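Local coordinates for protein PrgB (PDB 6EVU) that promotes cell aggregation, biofilm formation and conjugation in Enterococcus faecalis by binding and compacting DNA, this chain being its adhesin domain, at residues His15-Ser20 with Tyr225-Tyr230; Thr55-Val60 with Phe69-Lys74; Phe282-Thr287 with Gln300-Ser305. One frame throughout, in Å; residues are numbered along the deposited sequence.

Contact 1 (His15-Ser20 with Tyr225-Tyr230)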
loop_
_atom_site.group_PDB
_atom_site.type_symbol
_atom_site.label_atom_id
_atom_site.label_comp_id
_atom_site.label_asym_id
_atom_site.label_seq_id
_atom_site.Cartn_x
_atom_site.Cartn_y
_atom_site.Cartn_z
ATOM N N HIS A 15 15.656 -10.274 15.052
ATOM C CA HIS A 15 14.986 -10.465 16.331
ATOM C C HIS A 15 15.518 -9.512 17.397
ATOM O O HIS A 15 15.694 -9.892 18.559
ATOM C CB HIS A 15 15.132 -11.909 16.798
ATOM C CG HIS A 15 14.413 -12.890 15.928
ATOM N ND1 HIS A 15 15.054 -13.931 15.290
ATOM C CD2 HIS A 15 13.108 -12.981 15.581
ATOM C CE1 HIS A 15 14.175 -14.624 14.593
ATOM N NE2 HIS A 15 12.987 -14.072 14.755
ATOM N N LYS A 16 15.807 -8.270 17.008
ATOM C CA LYS A 16 16.232 -7.244 17.948
ATOM C C LYS A 16 15.426 -5.975 17.705
ATOM O O LYS A 16 14.792 -5.806 16.657
ATOM C CB LYS A 16 17.748 -6.955 17.842
ATOM C CG LYS A 16 18.606 -8.210 17.913
ATOM C CD LYS A 16 19.941 -7.992 18.589
ATOM C CE LYS A 16 20.815 -9.246 18.457
ATOM N NZ LYS A 16 20.046 -10.538 18.358
ATOM N N ASN A 17 15.444 -5.090 18.702
ATOM C CA ASN A 17 14.936 -3.741 18.525
ATOM C C ASN A 17 16.088 -2.843 18.086
ATOM O O ASN A 17 17.157 -3.321 17.709
ATOM C CB ASN A 17 14.233 -3.291 19.788
ATOM C CG ASN A 17 13.024 -4.138 20.076
ATOM O OD1 ASN A 17 12.174 -4.345 19.192
ATOM N ND2 ASN A 17 12.950 -4.675 21.304
ATOM N N GLU A 18 15.879 -1.534 18.064
ATOM C CA GLU A 18 16.935 -0.688 17.534
ATOM C C GLU A 18 18.179 -0.842 18.403
ATOM O O GLU A 18 18.092 -0.931 19.633
ATOM C CB GLU A 18 16.493 0.778 17.439
ATOM C CG GLU A 18 17.458 1.642 16.604
ATOM C CD GLU A 18 17.028 1.768 15.129
ATOM O OE1 GLU A 18 15.970 2.376 14.823
ATOM O OE2 GLU A 18 17.751 1.198 14.275
ATOM N N ASN A 19 19.332 -0.970 17.733
ATOM C CA ASN A 19 20.599 -1.182 18.424
ATOM C C ASN A 19 20.992 0.030 19.235
ATOM O O ASN A 19 21.886 -0.070 20.083
ATOM C CB ASN A 19 21.717 -1.559 17.421
ATOM C CG ASN A 19 22.094 -0.423 16.441
ATOM O OD1 ASN A 19 21.280 0.442 16.086
ATOM N ND2 ASN A 19 23.343 -0.443 15.996
ATOM N N SER A 20 20.336 1.159 18.982
ATOM C CA SER A 20 20.774 2.430 19.495
ATOM C C SER A 20 19.592 3.195 20.023
ATOM O O SER A 20 18.429 2.803 19.883
ATOM C CB SER A 20 21.475 3.299 18.439
ATOM O OG SER A 20 22.198 4.338 19.096
ATOM N N TYR A 225 13.125 2.841 9.554
ATOM C CA TYR A 225 12.633 1.873 10.532
ATOM C C TYR A 225 12.020 2.589 11.737
ATOM O O TYR A 225 12.522 3.626 12.181
ATOM C CB TYR A 225 13.790 0.969 11.014
ATOM C CG TYR A 225 13.439 -0.009 12.132
ATOM C CD1 TYR A 225 12.559 -1.065 11.919
ATOM C CD2 TYR A 225 13.988 0.130 13.414
ATOM C CE1 TYR A 225 12.240 -1.961 12.929
ATOM C CE2 TYR A 225 13.668 -0.774 14.452
ATOM C CZ TYR A 225 12.789 -1.819 14.190
ATOM O OH TYR A 225 12.444 -2.706 15.170
ATOM N N ILE A 226 10.922 2.034 12.260
ATOM C CA ILE A 226 10.362 2.476 13.536
ATOM C C ILE A 226 10.783 1.493 14.607
ATOM O O ILE A 226 10.624 0.280 14.431
ATOM C CB ILE A 226 8.831 2.581 13.493
ATOM C CG1 ILE A 226 8.361 3.548 12.397
ATOM C CG2 ILE A 226 8.299 2.908 14.876
ATOM C CD1 ILE A 226 6.842 3.468 12.121
ATOM N N ASN A 227 11.304 2.007 15.732
ATOM C CA ASN A 227 11.808 1.104 16.758
ATOM C C ASN A 227 10.692 0.227 17.309
ATOM O O ASN A 227 9.602 0.711 17.635
ATOM C CB ASN A 227 12.471 1.881 17.877
ATOM C CG ASN A 227 13.269 0.968 18.804
ATOM O OD1 ASN A 227 13.774 -0.069 18.372
ATOM N ND2 ASN A 227 13.398 1.343 20.037
ATOM N N GLY A 228 10.977 -1.078 17.405
ATOM C CA GLY A 228 10.026 -2.067 17.852
ATOM C C GLY A 228 9.130 -2.601 16.763
ATOM O O GLY A 228 8.362 -3.537 17.020
ATOM N N SER A 229 9.216 -2.058 15.550
ATOM C CA SER A 229 8.419 -2.574 14.441
ATOM C C SER A 229 9.020 -3.887 13.957
ATOM O O SER A 229 10.233 -4.132 14.076
ATOM C CB SER A 229 8.363 -1.575 13.295
ATOM O OG SER A 229 7.837 -2.205 12.121
ATOM N N TYR A 230 8.157 -4.761 13.459
ATOM C CA TYR A 230 8.631 -6.034 12.936
ATOM C C TYR A 230 9.009 -5.937 11.479
ATOM O O TYR A 230 9.573 -6.899 10.945
ATOM C CB TYR A 230 7.567 -7.124 13.119
ATOM C CG TYR A 230 7.465 -7.558 14.554
ATOM C CD1 TYR A 230 6.846 -6.743 15.487
ATOM C CD2 TYR A 230 8.002 -8.774 14.986
ATOM C CE1 TYR A 230 6.780 -7.116 16.842
ATOM C CE2 TYR A 230 7.926 -9.153 16.321
ATOM C CZ TYR A 230 7.297 -8.324 17.235
ATOM O OH TYR A 230 7.204 -8.667 18.565
HETATM O O HOH W 1 11.817 -6.227 16.121
HETATM O O HOH W 2 15.851 0.068 21.232
#

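Contact 2 (Thr55-Val60 with Phe69-Lys74). With PO4 (phosphate ion), chain B.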
loop_
_atom_site.group_PDB
_atom_site.type_symbol
_atom_site.label_atom_id
_atom_site.label_comp_id
_atom_site.label_asym_id
_atom_site.label_seq_id
_atom_site.Cartn_x
_atom_site.Cartn_y
_atom_site.Cartn_z
ATOM N N THR A 55 -20.576 -5.570 -12.227
ATOM C CA THR A 55 -21.286 -6.848 -12.245
ATOM C C THR A 55 -20.342 -8.028 -12.490
ATOM O O THR A 55 -20.643 -9.140 -12.059
ATOM C CB THR A 55 -22.422 -6.824 -13.268
ATOM O OG1 THR A 55 -21.916 -6.527 -14.574
ATOM C CG2 THR A 55 -23.368 -5.717 -12.895
ATOM N N ASP A 56 -19.197 -7.805 -13.163
ATOM C CA ASP A 56 -18.175 -8.845 -13.273
ATOM C C ASP A 56 -17.340 -8.893 -12.006
ATOM O O ASP A 56 -17.022 -9.970 -11.484
ATOM C CB ASP A 56 -17.283 -8.597 -14.483
ATOM C CG ASP A 56 -18.032 -8.777 -15.803
ATOM O OD1 ASP A 56 -18.938 -9.664 -15.896
ATOM O OD2 ASP A 56 -17.741 -8.017 -16.760
ATOM N N PHE A 57 -16.999 -7.726 -11.480
ATOM C CA PHE A 57 -16.170 -7.706 -10.294
ATOM C C PHE A 57 -16.865 -8.347 -9.098
ATOM O O PHE A 57 -16.218 -8.972 -8.248
ATOM C CB PHE A 57 -15.782 -6.260 -9.972
ATOM C CG PHE A 57 -15.018 -6.154 -8.692
ATOM C CD1 PHE A 57 -13.675 -6.525 -8.636
ATOM C CD2 PHE A 57 -15.663 -5.758 -7.511
ATOM C CE1 PHE A 57 -12.986 -6.482 -7.422
ATOM C CE2 PHE A 57 -14.954 -5.703 -6.304
ATOM C CZ PHE A 57 -13.631 -6.103 -6.267
ATOM N N ASN A 58 -18.187 -8.181 -8.983
ATOM C CA ASN A 58 -18.861 -8.628 -7.777
ATOM C C ASN A 58 -19.151 -10.129 -7.761
ATOM O O ASN A 58 -19.608 -10.639 -6.732
ATOM C CB ASN A 58 -20.155 -7.826 -7.582
ATOM C CG ASN A 58 -19.875 -6.474 -6.995
ATOM O OD1 ASN A 58 -18.956 -6.327 -6.198
ATOM N ND2 ASN A 58 -20.657 -5.474 -7.381
ATOM N N LYS A 59 -18.882 -10.851 -8.845
ATOM C CA LYS A 59 -19.187 -12.272 -8.873
ATOM C C LYS A 59 -18.124 -13.077 -8.157
ATOM O O LYS A 59 -16.919 -12.878 -8.360
ATOM C CB LYS A 59 -19.275 -12.735 -10.301
ATOM C CG LYS A 59 -20.521 -12.217 -10.941
ATOM C CD LYS A 59 -20.549 -12.624 -12.374
ATOM C CE LYS A 59 -21.894 -12.420 -13.006
ATOM N NZ LYS A 59 -21.692 -12.997 -14.360
ATOM N N VAL A 60 -18.569 -14.024 -7.341
ATOM C CA VAL A 60 -17.652 -14.954 -6.721
ATOM C C VAL A 60 -18.132 -16.378 -7.014
ATOM O O VAL A 60 -19.190 -16.609 -7.584
ATOM C CB VAL A 60 -17.515 -14.706 -5.201
ATOM C CG1 VAL A 60 -17.017 -13.275 -4.923
ATOM C CG2 VAL A 60 -18.854 -14.921 -4.561
ATOM N N PHE A 69 -11.674 -8.796 -0.598
ATOM C CA PHE A 69 -10.452 -9.508 -0.947
ATOM C C PHE A 69 -10.780 -10.731 -1.780
ATOM O O PHE A 69 -10.027 -11.087 -2.693
ATOM C CB PHE A 69 -9.673 -9.875 0.328
ATOM C CG PHE A 69 -9.355 -8.676 1.204
ATOM C CD1 PHE A 69 -8.355 -7.798 0.837
ATOM C CD2 PHE A 69 -10.071 -8.447 2.378
ATOM C CE1 PHE A 69 -8.073 -6.698 1.581
ATOM C CE2 PHE A 69 -9.787 -7.328 3.176
ATOM C CZ PHE A 69 -8.772 -6.454 2.763
ATOM N N THR A 70 -11.857 -11.436 -1.415
ATOM C CA THR A 70 -12.245 -12.616 -2.175
ATOM C C THR A 70 -12.621 -12.208 -3.592
ATOM O O THR A 70 -12.219 -12.873 -4.549
ATOM C CB THR A 70 -13.380 -13.340 -1.458
ATOM O OG1 THR A 70 -12.886 -13.862 -0.205
ATOM C CG2 THR A 70 -13.880 -14.536 -2.305
ATOM N N LYS A 71 -13.365 -11.108 -3.742
ATOM C CA LYS A 71 -13.689 -10.595 -5.070
ATOM C C LYS A 71 -12.439 -10.258 -5.880
ATOM O O LYS A 71 -12.420 -10.450 -7.114
ATOM C CB LYS A 71 -14.602 -9.371 -4.955
ATOM C CG LYS A 71 -15.996 -9.756 -4.444
ATOM C CD LYS A 71 -16.851 -8.488 -4.252
ATOM C CE LYS A 71 -18.257 -8.846 -3.727
ATOM N NZ LYS A 71 -19.055 -7.560 -3.680
ATOM N N LEU A 72 -11.425 -9.725 -5.225
ATOM C CA LEU A 72 -10.176 -9.390 -5.881
ATOM C C LEU A 72 -9.394 -10.588 -6.388
ATOM O O LEU A 72 -8.745 -10.505 -7.399
ATOM C CB LEU A 72 -9.294 -8.543 -4.978
ATOM C CG LEU A 72 -9.720 -7.094 -4.861
ATOM C CD1 LEU A 72 -9.043 -6.432 -3.686
ATOM C CD2 LEU A 72 -9.429 -6.348 -6.146
ATOM N N ARG A 73 -9.444 -11.698 -5.660
ATOM C CA ARG A 73 -8.652 -12.862 -6.022
ATOM C C ARG A 73 -9.223 -13.774 -7.104
ATOM O O ARG A 73 -9.508 -14.923 -6.881
ATOM C CB ARG A 73 -8.320 -13.676 -4.774
ATOM C CG ARG A 73 -7.440 -12.955 -3.782
ATOM C CD ARG A 73 -6.976 -13.869 -2.670
ATOM N NE ARG A 73 -8.117 -14.510 -2.063
ATOM C CZ ARG A 73 -8.755 -14.051 -1.002
ATOM N NH1 ARG A 73 -8.343 -12.975 -0.377
ATOM N NH2 ARG A 73 -9.800 -14.694 -0.557
ATOM N N LYS A 74 -9.369 -13.211 -8.281
ATOM C CA LYS A 74 -9.799 -13.906 -9.463
ATOM C C LYS A 74 -9.057 -13.256 -10.632
ATOM O O LYS A 74 -8.644 -12.117 -10.558
ATOM C CB LYS A 74 -11.311 -13.923 -9.635
ATOM C CG LYS A 74 -11.997 -12.592 -9.792
ATOM C CD LYS A 74 -13.468 -12.790 -10.128
ATOM C CE LYS A 74 -14.268 -11.508 -9.970
ATOM N NZ LYS A 74 -14.551 -11.237 -8.551
HETATM P P PO4 B . -7.300 -18.257 -2.554
HETATM O O1 PO4 B . -7.125 -18.189 -1.048
HETATM O O2 PO4 B . -5.914 -18.144 -3.187
HETATM O O3 PO4 B . -7.882 -19.613 -2.915
HETATM O O4 PO4 B . -8.236 -17.238 -3.141
#

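Contact 3 (Phe282-Thr287 with Gln300-Ser305)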
loop_
_atom_site.group_PDB
_atom_site.type_symbol
_atom_site.label_atom_id
_atom_site.label_comp_id
_atom_site.label_asym_id
_atom_site.label_seq_id
_atom_site.Cartn_x
_atom_site.Cartn_y
_atom_site.Cartn_z
ATOM N N PHE A 282 7.161 4.714 -4.694
ATOM C CA PHE A 282 7.647 3.514 -4.012
ATOM C C PHE A 282 6.778 2.366 -4.500
ATOM O O PHE A 282 5.791 2.585 -5.224
ATOM C CB PHE A 282 7.570 3.656 -2.485
ATOM C CG PHE A 282 6.160 3.849 -1.988
ATOM C CD1 PHE A 282 5.558 5.091 -2.009
ATOM C CD2 PHE A 282 5.431 2.735 -1.526
ATOM C CE1 PHE A 282 4.235 5.258 -1.618
ATOM C CE2 PHE A 282 4.105 2.871 -1.110
ATOM C CZ PHE A 282 3.496 4.138 -1.166
ATOM N N SER A 283 7.150 1.123 -4.124
ATOM C CA SER A 283 6.270 -0.009 -4.463
ATOM C C SER A 283 5.718 -0.719 -3.234
ATOM O O SER A 283 6.328 -0.721 -2.148
ATOM C CB SER A 283 7.003 -1.027 -5.359
ATOM O OG SER A 283 7.328 -0.380 -6.559
ATOM N N PHE A 284 4.552 -1.351 -3.393
ATOM C CA PHE A 284 3.995 -2.137 -2.289
ATOM C C PHE A 284 3.520 -3.473 -2.842
ATOM O O PHE A 284 3.201 -3.587 -4.022
ATOM C CB PHE A 284 2.861 -1.381 -1.525
ATOM C CG PHE A 284 1.670 -1.008 -2.412
ATOM C CD1 PHE A 284 0.610 -1.869 -2.559
ATOM C CD2 PHE A 284 1.658 0.213 -3.074
ATOM C CE1 PHE A 284 -0.486 -1.526 -3.367
ATOM C CE2 PHE A 284 0.534 0.579 -3.891
ATOM C CZ PHE A 284 -0.510 -0.327 -4.030
ATOM N N GLY A 285 3.381 -4.479 -1.996
ATOM C CA GLY A 285 2.970 -5.749 -2.543
ATOM C C GLY A 285 2.832 -6.836 -1.508
ATOM O O GLY A 285 2.637 -6.573 -0.307
ATOM N N MET A 286 2.776 -8.049 -2.022
ATOM C CA MET A 286 2.649 -9.241 -1.197
ATOM C C MET A 286 3.632 -10.286 -1.699
ATOM O O MET A 286 3.709 -10.524 -2.906
ATOM C CB MET A 286 1.222 -9.805 -1.231
ATOM C CG MET A 286 0.150 -8.714 -1.107
ATOM S SD MET A 286 -1.522 -9.440 -1.353
ATOM C CE MET A 286 -1.735 -10.337 0.216
ATOM N N THR A 287 4.342 -10.943 -0.765
ATOM C CA THR A 287 5.306 -11.977 -1.128
ATOM C C THR A 287 5.068 -13.271 -0.345
ATOM O O THR A 287 4.806 -13.253 0.863
ATOM C CB THR A 287 6.746 -11.499 -0.922
ATOM O OG1 THR A 287 7.602 -12.485 -1.491
ATOM C CG2 THR A 287 7.073 -11.304 0.588
ATOM N N GLN A 300 -4.729 -7.249 -1.341
ATOM C CA GLN A 300 -4.383 -6.456 -0.166
ATOM C C GLN A 300 -5.082 -5.102 -0.232
ATOM O O GLN A 300 -5.521 -4.632 -1.283
ATOM C CB GLN A 300 -2.853 -6.252 -0.089
ATOM C CG GLN A 300 -2.360 -5.261 -1.147
ATOM C CD GLN A 300 -0.842 -5.306 -1.303
ATOM O OE1 GLN A 300 -0.304 -5.585 -2.356
ATOM N NE2 GLN A 300 -0.144 -4.985 -0.229
ATOM N N TRP A 301 -5.121 -4.453 0.947
ATOM C CA TRP A 301 -5.567 -3.069 1.039
ATOM C C TRP A 301 -4.335 -2.225 1.297
ATOM O O TRP A 301 -3.609 -2.511 2.252
ATOM C CB TRP A 301 -6.565 -2.948 2.197
ATOM C CG TRP A 301 -6.962 -1.519 2.516
ATOM C CD1 TRP A 301 -6.975 -0.479 1.657
ATOM C CD2 TRP A 301 -7.395 -0.995 3.790
ATOM N NE1 TRP A 301 -7.363 0.682 2.281
ATOM C CE2 TRP A 301 -7.627 0.388 3.598
ATOM C CE3 TRP A 301 -7.560 -1.548 5.072
ATOM C CZ2 TRP A 301 -8.059 1.218 4.662
ATOM C CZ3 TRP A 301 -8.013 -0.727 6.105
ATOM C CH2 TRP A 301 -8.220 0.636 5.890
ATOM N N PHE A 302 -4.093 -1.221 0.458
ATOM C CA PHE A 302 -2.988 -0.286 0.674
ATOM C C PHE A 302 -3.596 1.098 0.871
ATOM O O PHE A 302 -4.088 1.702 -0.073
ATOM C CB PHE A 302 -1.963 -0.243 -0.463
ATOM C CG PHE A 302 -0.806 0.632 -0.090
ATOM C CD1 PHE A 302 0.174 0.122 0.782
ATOM C CD2 PHE A 302 -0.800 1.959 -0.411
ATOM C CE1 PHE A 302 1.223 0.906 1.209
ATOM C CE2 PHE A 302 0.265 2.807 0.052
ATOM C CZ PHE A 302 1.254 2.271 0.855
ATOM N N ALA A 303 -3.504 1.620 2.090
ATOM C CA ALA A 303 -3.968 2.964 2.400
ATOM C C ALA A 303 -2.777 3.913 2.452
ATOM O O ALA A 303 -1.731 3.564 3.018
ATOM C CB ALA A 303 -4.680 2.972 3.752
ATOM N N PHE A 304 -2.959 5.105 1.899
ATOM C CA PHE A 304 -1.942 6.148 1.885
ATOM C C PHE A 304 -2.338 7.286 2.805
ATOM O O PHE A 304 -3.408 7.857 2.639
ATOM C CB PHE A 304 -1.737 6.731 0.495
ATOM C CG PHE A 304 -0.732 7.819 0.479
ATOM C CD1 PHE A 304 0.620 7.501 0.450
ATOM C CD2 PHE A 304 -1.124 9.187 0.532
ATOM C CE1 PHE A 304 1.600 8.537 0.452
ATOM C CE2 PHE A 304 -0.136 10.223 0.495
ATOM C CZ PHE A 304 1.205 9.900 0.480
ATOM N N SER A 305 -1.454 7.635 3.752
ATOM C CA SER A 305 -1.699 8.816 4.580
ATOM C C SER A 305 -0.385 9.278 5.180
ATOM O O SER A 305 0.644 8.615 5.073
ATOM C CB SER A 305 -2.702 8.537 5.714
ATOM O OG SER A 305 -2.068 7.978 6.853
HETATM O O HOH W 3 0.568 -4.444 -4.954
#

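Contact 1 (His15-Ser20 with Tyr225-Tyr230)
Glu18 and Asn227 make the tight end of this contact between two surface loops. The backbone N of Glu18 donates to Asn227 OD1 at 2.6 Å, with an N-H...O angle of 154° and the donor tilted somewhat from the carbonyl plane. Asn227 OD1 also lies just 3.0 Å from Glu18 CB, a tight approach. Asn227 CG stands anti to its backbone N (chi1 -168°), and the second torsion turns OD1 to Glu18 N. Beside this bond the Glu18 side chain bends at its second torsion, and its carboxylate comes to the edge of the Tyr225 ring, in the ring plane, with Glu18 OE1 3.3 Å from Tyr225 CD2; the two flat groups are nearly perpendicular. Tyr225 in turn braces its own loop: its OH gives a bond to Ser229 O of 2.8 Å, in the carbonyl plane on a lone pair, and receives a weak one from Gly228 N. Residues Ile226 to Ser229 form a type II beta turn, with Gly228 at its positive-phi position. The rest is looser. Asn17 OD1 comes no nearer than 3.4 Å to Gly228, at CA, and makes no hydrogen bond across the contact, while water fills in: one molecule joins Glu18 O to Asn227 ND2, another links Lys16 O and, weakly, Ser229 O. Asn17 and Asn227 are both exposed. The contact thus ties the loop between helix 4-13 and strand 24-25 to the one linking strands 221-225 and 232-233, with His15 bonded to Glu243 and Asn19 to Lys314 near the C-terminus.

Contact 2 (Thr55-Val60 with Phe69-Lys74)
Two short helices, 54-57 and 68-72, meet here at the domain periphery in a partly buried contact that combines a ring and aliphatic chains with lysine-to-oxygen bonds, Phe57 and Lys71 at its centre. The two side chains cross at about a right angle, and Lys71 CB lies over one face of the Phe57 ring, 4.1 Å from its centroid, as a CH-pi contact. Leu72 CD2 approaches the edge of the same ring, 3.8 Å from Phe57 CE1. Beyond CG the Lys71 chain is extended, passes Val60 CG1 and ends with NZ 2.8 Å from Asn58 OD1, a hydrogen bond in which the ammonium sits well above the amide plane. Lys74 reaches back toward residues 57-59. Its CG takes the crowded position between backbone N and carbonyl carbon (chi1 62°), and a final bend at chi4 turns NZ in among three backbone carbonyls. Lys74 NZ bonds to Phe57 O at 2.8 Å from well above the carbonyl plane. To Lys59 O, Lys74 NZ measures 2.9 Å and is tilted 20° from the plane. Lys74 NZ meets Lys71 O at 2.7 Å, in plane on a lone pair. One ammonium group thereby joins the last turn of helix 68-72 to the backbone of residues 57-59, where the carbonyl oxygens would favour its charge. Arg73 then centres an inverse gamma turn, and its NE binds a phosphate ion, probably from the crystallisation liquor, that also bonds to Val296 N. Leu72 and Phe69 rest on strands 157-160 and 299-302. The arrangement is a surface helical connection on the six-stranded sheet of the beta sandwich, in a glucan-binding protein C-type domain of the antigen I/II family.

Contact 3 (Phe282-Thr287 with Gln300-Ser305)
An aromatic cluster in the interior of the beta sandwich joins strand 280-287 of one sheet to strand 299-302 of the other, through Phe282, Phe284 and Phe302. The Phe284 and Phe302 rings form an offset stack, centroids 4.2 Å apart and planes only 12° from parallel. Phe302 CG lies over the centre of the Phe284 ring, and Phe302 CB adds a CH-pi contact to the same face. Phe282 meets Phe302 tip to tip, its ring turned obliquely, with Phe282 CE2 3.5 Å from Phe302 CZ. At the other end the contact turns polar. Gln300 CG sits between its backbone N and carbonyl carbon (chi1 73°), and the extended chain beyond carries the amide to Gly285. There Gln300 NE2 donates to Gly285 O at 3.2 Å, a long and bent bond (N-H...O 137°) with the donor well above the carbonyl plane. Gln300 OE1 lies 3.4 Å from Met286 CG and takes a bond from a water that also donates to Phe284 O. Met286 SD packs on Gln300 CB. The strand segments run antiparallel, their axes 8.5 Å apart, too far for backbone pairing; strand 280-287 pairs instead with 169-179 and 211-215, and strand 299-302 with 157-160.

In the fold
Contact 3 has its centre about 2 Å from that of the chain and is wholly buried, a sheet-to-sheet joint of stacked and oblique rings beside a glutamine and a methionine. Contacts 1 and 2 sit on opposite sides of the chain's centre, their own centres about 38 Å apart. Contact 1 is a surface meeting of loops, with much of its bonding through backbone, amide and water, whereas contact 2 is partly buried and mixes a ring and aliphatic chains with ammonium-to-carbonyl bonds. Contacts 2 and 3 touch: Phe69 of the second packs its CE1 against the backbone N of Trp301, 3.8 Å away, so the helical layer rests on strand 299-302 from the side away from the aromatic cluster.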